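Local coordinates for hypothetical protein (Nostoc punctiforme, PDB 2O62) that is of unknown function but joins two beta domains, probably both calycin-like, in a single chain of the DUF3598 family, at residues Ser21-Leu29 with Val210-Gly218. Numbering follows the deposited sequence.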
loop_
_atom_site.group_PDB
_atom_site.type_symbol
_atom_site.label_atom_id
_atom_site.label_comp_id
_atom_site.label_asym_id
_atom_site.label_seq_id
_atom_site.Cartn_x
_atom_site.Cartn_y
_atom_site.Cartn_z
ATOM N N SER A 21 8.943 4.673 -10.048
ATOM C CA SER A 21 10.297 4.271 -9.608
ATOM C C SER A 21 10.331 2.802 -9.243
ATOM O O SER A 21 9.563 2.370 -8.390
ATOM C CB SER A 21 10.709 5.085 -8.381
ATOM O OG SER A 21 10.563 6.458 -8.651
ATOM N N ASN A 22 11.188 2.035 -9.916
ATOM C CA ASN A 22 11.411 0.624 -9.609
ATOM C C ASN A 22 12.554 0.461 -8.651
ATOM O O ASN A 22 13.644 0.914 -8.929
ATOM C CB ASN A 22 11.772 -0.149 -10.859
ATOM C CG ASN A 22 10.688 -0.086 -11.890
ATOM O OD1 ASN A 22 9.513 0.062 -11.563
ATOM N ND2 ASN A 22 11.069 -0.202 -13.145
ATOM N N PHE A 23 12.252 -0.235 -7.571
ATOM C CA PHE A 23 13.186 -0.582 -6.528
ATOM C C PHE A 23 13.396 -2.085 -6.453
ATOM O O PHE A 23 12.477 -2.880 -6.700
ATOM C CB PHE A 23 12.623 -0.113 -5.183
ATOM C CG PHE A 23 12.690 1.353 -4.986
ATOM C CD1 PHE A 23 11.666 2.167 -5.404
ATOM C CD2 PHE A 23 13.790 1.941 -4.383
ATOM C CE1 PHE A 23 11.720 3.547 -5.241
ATOM C CE2 PHE A 23 13.848 3.334 -4.220
ATOM C CZ PHE A 23 12.775 4.128 -4.657
ATOM N N SER A 24 14.595 -2.478 -6.042
ATOM C CA SER A 24 14.886 -3.868 -5.694
ATOM C C SER A 24 14.220 -4.234 -4.354
ATOM O O SER A 24 13.809 -3.337 -3.593
ATOM C CB SER A 24 16.396 -4.087 -5.590
ATOM O OG SER A 24 16.891 -3.571 -4.375
ATOM N N PRO A 25 14.128 -5.538 -4.050
ATOM C CA PRO A 25 13.581 -5.963 -2.743
ATOM C C PRO A 25 14.423 -5.521 -1.525
ATOM O O PRO A 25 13.924 -5.619 -0.404
ATOM C CB PRO A 25 13.565 -7.480 -2.843
ATOM C CG PRO A 25 13.635 -7.787 -4.290
ATOM C CD PRO A 25 14.488 -6.701 -4.885
ATOM N N GLU A 26 15.646 -5.034 -1.739
ATOM C CA GLU A 26 16.448 -4.416 -0.674
ATOM C C GLU A 26 16.382 -2.874 -0.688
ATOM O O GLU A 26 17.082 -2.239 0.061
ATOM C CB GLU A 26 17.908 -4.851 -0.746
ATOM C CG GLU A 26 18.125 -6.352 -0.744
ATOM C CD GLU A 26 17.753 -7.040 -2.081
ATOM O OE1 GLU A 26 18.095 -6.516 -3.177
ATOM O OE2 GLU A 26 17.112 -8.119 -2.034
ATOM N N GLY A 27 15.535 -2.270 -1.527
ATOM C CA GLY A 27 15.335 -0.837 -1.505
ATOM C C GLY A 27 16.248 0.004 -2.360
ATOM O O GLY A 27 16.350 1.232 -2.155
ATOM N N THR A 28 16.913 -0.633 -3.326
ATOM C CA THR A 28 17.814 0.058 -4.224
ATOM C C THR A 28 17.019 0.576 -5.395
ATOM O O THR A 28 16.244 -0.174 -5.978
ATOM C CB THR A 28 18.899 -0.901 -4.764
ATOM O OG1 THR A 28 19.687 -1.397 -3.676
ATOM C CG2 THR A 28 19.784 -0.209 -5.778
ATOM N N LEU A 29 17.185 1.858 -5.726
ATOM C CA LEU A 29 16.496 2.433 -6.880
ATOM C C LEU A 29 17.151 1.913 -8.155
ATOM O O LEU A 29 18.343 2.130 -8.379
ATOM C CB LEU A 29 16.540 3.975 -6.857
ATOM C CG LEU A 29 15.921 4.704 -8.068
ATOM C CD1 LEU A 29 14.449 4.350 -8.170
ATOM C CD2 LEU A 29 16.161 6.196 -7.983
ATOM N N VAL A 210 7.543 -12.083 7.720
ATOM C CA VAL A 210 7.520 -10.943 6.791
ATOM C C VAL A 210 8.806 -10.198 6.814
ATOM O O VAL A 210 9.590 -10.312 7.766
ATOM C CB VAL A 210 6.363 -9.935 7.033
ATOM C CG1 VAL A 210 5.019 -10.570 6.920
ATOM C CG2 VAL A 210 6.509 -9.222 8.357
ATOM N N GLN A 211 9.084 -9.488 5.725
ATOM C CA GLN A 211 10.162 -8.505 5.726
ATOM C C GLN A 211 9.506 -7.166 5.602
ATOM O O GLN A 211 8.560 -7.018 4.851
ATOM C CB GLN A 211 11.183 -8.705 4.589
ATOM C CG GLN A 211 10.684 -8.483 3.139
ATOM C CD GLN A 211 11.862 -8.111 2.187
ATOM O OE1 GLN A 211 12.833 -8.856 2.119
ATOM N NE2 GLN A 211 11.797 -6.917 1.520
ATOM N N VAL A 212 10.025 -6.163 6.304
ATOM C CA VAL A 212 9.504 -4.791 6.101
ATOM C C VAL A 212 10.614 -3.988 5.486
ATOM O O VAL A 212 11.719 -4.030 5.979
ATOM C CB VAL A 212 9.079 -4.138 7.417
ATOM C CG1 VAL A 212 8.471 -2.777 7.144
ATOM C CG2 VAL A 212 8.116 -5.017 8.157
ATOM N N LEU A 213 10.328 -3.304 4.391
ATOM C CA LEU A 213 11.337 -2.517 3.727
ATOM C C LEU A 213 10.992 -1.047 3.862
ATOM O O LEU A 213 9.850 -0.625 3.592
ATOM C CB LEU A 213 11.429 -2.924 2.267
ATOM C CG LEU A 213 12.319 -2.087 1.365
ATOM C CD1 LEU A 213 13.782 -2.273 1.723
ATOM C CD2 LEU A 213 12.104 -2.432 -0.092
ATOM N N LEU A 214 11.969 -0.267 4.303
ATOM C CA LEU A 214 11.759 1.156 4.527
ATOM C C LEU A 214 12.191 1.893 3.261
ATOM O O LEU A 214 13.268 1.614 2.724
ATOM C CB LEU A 214 12.614 1.613 5.690
ATOM C CG LEU A 214 12.456 0.753 6.965
ATOM C CD1 LEU A 214 13.412 1.273 8.018
ATOM C CD2 LEU A 214 11.044 0.728 7.425
ATOM N N LEU A 215 11.345 2.797 2.786
ATOM C CA LEU A 215 11.540 3.418 1.500
ATOM C C LEU A 215 11.500 4.933 1.529
ATOM O O LEU A 215 11.220 5.565 2.580
ATOM C CB LEU A 215 10.432 2.907 0.560
ATOM C CG LEU A 215 10.492 1.420 0.167
ATOM C CD1 LEU A 215 9.131 0.950 -0.366
ATOM C CD2 LEU A 215 11.631 1.171 -0.830
ATOM N N PRO A 216 11.792 5.554 0.369
ATOM C CA PRO A 216 11.565 6.980 0.268
ATOM C C PRO A 216 10.104 7.452 0.526
ATOM O O PRO A 216 9.113 6.671 0.467
ATOM C CB PRO A 216 11.947 7.285 -1.184
ATOM C CG PRO A 216 12.887 6.200 -1.578
ATOM C CD PRO A 216 12.390 5.001 -0.878
ATOM N N ASP A 217 9.998 8.749 0.791
ATOM C CA ASP A 217 8.705 9.429 0.912
ATOM C C ASP A 217 7.854 8.878 2.062
ATOM O O ASP A 217 6.622 8.826 1.968
ATOM C CB ASP A 217 7.937 9.318 -0.399
ATOM C CG ASP A 217 6.729 10.285 -0.468
ATOM O OD1 ASP A 217 6.847 11.479 -0.055
ATOM O OD2 ASP A 217 5.627 9.856 -0.896
ATOM N N GLY A 218 8.542 8.418 3.102
ATOM C CA GLY A 218 7.920 7.863 4.322
ATOM C C GLY A 218 7.175 6.557 4.089
ATOM O O GLY A 218 6.393 6.113 4.932
HETATM O O HOH W 1 14.866 -9.094 0.357
#
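With CG of Gln211 set between its backbone N and carbonyl carbon (chi1 66°) and the chain extended beyond, the side-chain amide reaches the carbonyl of Pro25; in Leu213, CG lies anti to the backbone N (chi1 173°), which sends its branched end against the same turn. Gln211 NE2 donates to Pro25 O over 3.1 Å in a nearly straight bond (167°) lying in both the carbonyl plane and the amide plane. At the oxygen of this amide, a water donates to Gln211 OE1 and, weakly, to Glu26 OE2. Leu213 CD1 packs 3.6 Å from Glu26 C, and its CD2 3.7 Å from Pro25 O. In the type I turn Ser24-Gly27, Ser24 OG accepts from Glu26 N, an ST turn, and from Thr28 N at 3.1 Å. Farther along, Phe23 CZ meets Pro216 CG at 3.7 Å, while Leu215 CD2 and Leu29 CD1 lie over opposite faces of the ring, both toward its rim. The turn of the hairpin formed by strands 14-23 and 29-42 thereby packs on the C-terminal barrel; Leu120 of strand 117-127 also touches Leu213. The contact thus combines mostly apolar packing with one directed amide bond to Pro25 O.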